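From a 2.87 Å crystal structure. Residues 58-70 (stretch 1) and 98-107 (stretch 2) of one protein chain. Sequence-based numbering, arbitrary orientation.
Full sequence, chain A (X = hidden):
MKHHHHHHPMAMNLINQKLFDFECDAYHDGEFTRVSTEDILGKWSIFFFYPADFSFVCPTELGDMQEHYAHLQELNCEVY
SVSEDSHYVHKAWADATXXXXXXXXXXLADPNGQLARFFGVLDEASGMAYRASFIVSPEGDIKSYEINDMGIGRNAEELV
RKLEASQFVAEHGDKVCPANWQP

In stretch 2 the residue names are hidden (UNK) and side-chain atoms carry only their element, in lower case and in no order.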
# COMPACT_ATOMS: atom_id res chain seq x y z
N CYS A 58 17.96 43.87 -12.57
CA CYS A 58 16.55 43.79 -12.97
C CYS A 58 16.03 45.03 -13.72
O CYS A 58 15.46 44.89 -14.80
CB CYS A 58 15.65 43.48 -11.76
SG CYS A 58 16.04 41.92 -10.94
N PRO A 59 16.23 46.25 -13.16
CA PRO A 59 15.74 47.47 -13.83
C PRO A 59 16.16 47.60 -15.30
O PRO A 59 15.39 48.12 -16.11
CB PRO A 59 16.37 48.60 -13.01
CG PRO A 59 16.63 48.02 -11.67
CD PRO A 59 16.91 46.56 -11.89
N THR A 60 17.36 47.14 -15.64
CA THR A 60 17.86 47.21 -17.01
C THR A 60 17.06 46.30 -17.94
O THR A 60 16.75 46.67 -19.07
CB THR A 60 19.35 46.83 -17.09
OG1 THR A 60 20.07 47.47 -16.04
CG2 THR A 60 19.95 47.25 -18.43
N GLU A 61 16.72 45.11 -17.45
CA GLU A 61 15.90 44.16 -18.21
C GLU A 61 14.47 44.67 -18.38
O GLU A 61 13.90 44.58 -19.47
CB GLU A 61 15.89 42.80 -17.52
CG GLU A 61 17.24 42.11 -17.47
CD GLU A 61 17.14 40.65 -17.06
OE1 GLU A 61 16.47 40.35 -16.06
OE2 GLU A 61 17.74 39.80 -17.75
N LEU A 62 13.90 45.18 -17.29
CA LEU A 62 12.54 45.74 -17.31
C LEU A 62 12.46 47.01 -18.16
O LEU A 62 11.49 47.22 -18.88
CB LEU A 62 12.04 46.04 -15.89
CG LEU A 62 11.50 44.91 -15.00
CD1 LEU A 62 10.26 44.27 -15.60
CD2 LEU A 62 12.55 43.85 -14.71
N GLY A 63 13.50 47.84 -18.06
CA GLY A 63 13.60 49.07 -18.85
C GLY A 63 13.74 48.83 -20.35
O GLY A 63 13.24 49.61 -21.16
N ASP A 64 14.43 47.75 -20.72
CA ASP A 64 14.56 47.36 -22.12
C ASP A 64 13.29 46.72 -22.66
O ASP A 64 13.01 46.80 -23.86
CB ASP A 64 15.77 46.43 -22.33
CG ASP A 64 17.09 47.19 -22.40
OD1 ASP A 64 17.16 48.21 -23.13
OD2 ASP A 64 18.06 46.76 -21.75
N MET A 65 12.52 46.07 -21.79
CA MET A 65 11.20 45.56 -22.17
C MET A 65 10.21 46.70 -22.38
O MET A 65 9.29 46.57 -23.19
CB MET A 65 10.66 44.58 -21.12
CG MET A 65 11.27 43.19 -21.20
SD MET A 65 10.83 42.33 -22.73
CE MET A 65 9.13 41.87 -22.41
N GLN A 66 10.39 47.80 -21.66
CA GLN A 66 9.54 48.98 -21.84
C GLN A 66 9.78 49.64 -23.19
O GLN A 66 8.82 50.05 -23.85
CB GLN A 66 9.77 49.99 -20.70
CG GLN A 66 8.99 51.29 -20.83
CD GLN A 66 7.51 51.06 -21.11
OE1 GLN A 66 6.88 50.19 -20.50
NE2 GLN A 66 6.94 51.84 -22.02
N GLU A 67 11.04 49.75 -23.61
CA GLU A 67 11.38 50.32 -24.92
C GLU A 67 10.69 49.59 -26.07
O GLU A 67 10.26 50.22 -27.04
CB GLU A 67 12.89 50.30 -25.14
CG GLU A 67 13.66 51.28 -24.27
CD GLU A 67 15.16 51.21 -24.50
OE1 GLU A 67 15.59 51.24 -25.67
OE2 GLU A 67 15.91 51.12 -23.50
N HIS A 68 10.57 48.27 -25.96
CA HIS A 68 9.95 47.45 -27.00
C HIS A 68 8.48 47.16 -26.72
O HIS A 68 7.86 46.37 -27.43
CB HIS A 68 10.71 46.13 -27.15
CG HIS A 68 12.16 46.31 -27.47
ND1 HIS A 68 13.11 46.60 -26.51
CD2 HIS A 68 12.84 46.22 -28.64
CE1 HIS A 68 14.30 46.69 -27.07
NE2 HIS A 68 14.16 46.47 -28.37
N TYR A 69 7.91 47.80 -25.70
CA TYR A 69 6.53 47.53 -25.30
C TYR A 69 5.53 48.08 -26.32
O TYR A 69 4.50 47.45 -26.57
CB TYR A 69 6.24 48.12 -23.91
CG TYR A 69 4.83 47.89 -23.42
CD1 TYR A 69 4.27 46.61 -23.43
CD2 TYR A 69 4.06 48.94 -22.94
CE1 TYR A 69 2.97 46.40 -22.98
CE2 TYR A 69 2.77 48.74 -22.48
CZ TYR A 69 2.23 47.47 -22.50
OH TYR A 69 0.95 47.26 -22.05
N ALA A 70 5.85 49.23 -26.89
CA ALA A 70 5.01 49.82 -27.94
C ALA A 70 4.99 48.93 -29.18
O ALA A 70 3.94 48.76 -29.80
CB ALA A 70 5.51 51.21 -28.30
N UNK A 98 13.45 55.75 -11.40
CA UNK A 98 12.84 56.30 -12.62
C UNK A 98 12.64 55.27 -13.75
O UNK A 98 11.69 55.38 -14.53
c UNK A 98 13.65 57.50 -13.15
o UNK A 98 16.56 55.42 -13.41
o UNK A 98 16.03 56.72 -11.72
c UNK A 98 15.93 56.38 -12.92
c UNK A 98 14.98 57.16 -13.81
N UNK A 99 13.53 54.28 -13.83
CA UNK A 99 13.44 53.24 -14.85
C UNK A 99 12.17 52.41 -14.71
O UNK A 99 11.55 52.03 -15.71
c UNK A 99 14.67 51.33 -15.97
o UNK A 99 15.87 53.05 -14.76
c UNK A 99 14.65 52.28 -14.78
N UNK A 100 11.79 52.13 -13.47
CA UNK A 100 10.59 51.36 -13.16
C UNK A 100 9.35 52.24 -13.28
O UNK A 100 8.29 51.77 -13.68
c UNK A 100 10.68 50.73 -11.75
c UNK A 100 11.97 49.91 -11.59
c UNK A 100 12.13 48.76 -12.56
c UNK A 100 9.46 49.86 -11.47
N UNK A 101 9.49 53.52 -12.93
CA UNK A 101 8.41 54.49 -13.07
C UNK A 101 7.97 54.69 -14.51
O UNK A 101 6.81 55.03 -14.77
N UNK A 102 8.89 54.48 -15.45
CA UNK A 102 8.58 54.57 -16.89
C UNK A 102 7.78 53.37 -17.41
O UNK A 102 7.20 53.45 -18.50
c UNK A 102 11.84 56.11 -18.40
n UNK A 102 13.82 57.49 -19.01
c UNK A 102 12.53 57.46 -18.28
c UNK A 102 10.53 56.08 -17.62
c UNK A 102 9.87 54.71 -17.70
N UNK A 103 7.75 52.27 -16.66
CA UNK A 103 7.08 51.04 -17.10
C UNK A 103 5.56 51.23 -17.19
O UNK A 103 4.90 51.50 -16.18
c UNK A 103 8.86 49.47 -16.25
c UNK A 103 6.51 48.65 -16.51
c UNK A 103 7.38 49.86 -16.16
c UNK A 103 9.31 48.48 -15.20
N UNK A 104 5.02 51.07 -18.39
CA UNK A 104 3.59 51.20 -18.64
C UNK A 104 2.85 49.87 -18.55
O UNK A 104 1.64 49.85 -18.39
c UNK A 104 3.34 51.84 -20.01
n UNK A 104 2.06 56.54 -18.98
c UNK A 104 3.13 55.67 -19.55
c UNK A 104 2.85 54.20 -19.30
c UNK A 104 3.76 53.30 -20.12
N UNK A 105 3.59 48.76 -18.67
CA UNK A 105 2.97 47.43 -18.63
C UNK A 105 2.63 46.99 -17.20
O UNK A 105 3.18 47.54 -16.24
c UNK A 105 3.83 46.37 -19.36
c UNK A 105 5.71 45.61 -17.83
c UNK A 105 7.62 46.79 -19.44
c UNK A 105 8.00 46.11 -18.30
c UNK A 105 6.28 46.87 -19.78
c UNK A 105 7.05 45.52 -17.49
o UNK A 105 9.34 46.03 -17.97
c UNK A 105 5.30 46.29 -18.97
N UNK A 106 1.71 46.02 -17.05
CA UNK A 106 1.31 45.56 -15.71
C UNK A 106 2.37 44.69 -15.03
O UNK A 106 2.85 43.72 -15.62
c UNK A 106 0.14 44.33 -17.40
c UNK A 106 0.04 44.74 -15.98
c UNK A 106 0.85 45.45 -18.10
N UNK A 107 2.72 45.05 -13.80
CA UNK A 107 3.67 44.29 -12.99
C UNK A 107 2.93 43.37 -12.02
O UNK A 107 2.38 43.83 -11.01
c UNK A 107 4.57 45.24 -12.21
c UNK A 107 7.73 46.21 -11.79
c UNK A 107 5.27 46.28 -13.07
s UNK A 107 6.35 47.33 -12.08

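Position 98 carries three side-chain carbons in a row, the third bearing two oxygens. This is a carboxylate on a two-methylene arm, and it stays out of reach of stretch 1; the residue is Glu-98.

At position 99 the first side-chain carbon holds one oxygen and one carbon. That terminal carbon lies 3.3 Å from Pro-59 O and 3.8 Å from Gly-63 CA. The branched hydroxyl identifies Thr-99, whose OG1 donates a hydrogen bond to Glu-98 OE2 (2.8 Å), while its methyl faces the helix. The absence of a side chain at Gly-63 makes room for this methyl, since an ideal CB there would come within 2.8 Å of Thr-99 CG2.

Position 100 has four carbons, forked at the first, with one arm two carbons long. The tip of the long arm reaches 4.0 Å from Pro-59 CA and 4.3 Å from Leu-62 CB, an apolar contact made by Ile-100.

Position 101 has no side-chain atoms and touches nothing on stretch 1: it is Gly-101.

Four carbons in a row ending in nitrogen define position 102. The chain sets out toward stretch 1, but its end leads away, and the contact is left to the backbone, where O lies 3.6 Å from Gln-66 CD. This is Lys-102, its amine exposed.

Position 103 repeats the four-carbon fork with one two-carbon arm. The end of that arm packs 3.7 Å from Leu-62 CB, and its CA approaches Gln-66 OE1 at 3.5 Å. It is Ile-103, the second isoleucine to pack on Leu-62.

At position 104, four carbons again run unbranched to a nitrogen. CB sits 4.0 Å from Tyr-69 CE2, whereas the end of the chain leads away; the residue is Lys-104. Its backbone N donates a nearly straight hydrogen bond to Gln-66 OE1 (2.9 Å, 172°).

Position 105 shows one carbon followed by a six-carbon ring bearing an oxygen, which lies 2.6 Å from Leu-62 O. This is Tyr-105, and its OH donates a hydrogen bond to that carbonyl, which also accepts Gln-66 N within the helix. Its CB lies over one face of the Tyr-69 ring, 3.8 Å from the centroid, and the edge of its own ring is directed toward that face, with the planes at 71°.

At position 106 three carbons close a ring onto the backbone nitrogen; the one bonded to it lies 4.3 Å from Tyr-69 OH, marking Pro-106.

Position 107 has two carbons, a sulfur and a last carbon, unbranched. That last carbon stays 5.0 Å from Leu-62 CD1, beyond contact; this is Met-107.

The contact thus changes character along its length. Near Pro-59 and Gly-63 it is close methyl packing, continued by the two isoleucines on Leu-62. Farther along, two hydrogen bonds hold the loop to the helix, one through the Gln-66 side chain and one through the Leu-62 carbonyl, while Tyr-105 fits among Leu-62, Met-65 and Tyr-69.

Stretch 2 (98-107) ETIGKIKYPM
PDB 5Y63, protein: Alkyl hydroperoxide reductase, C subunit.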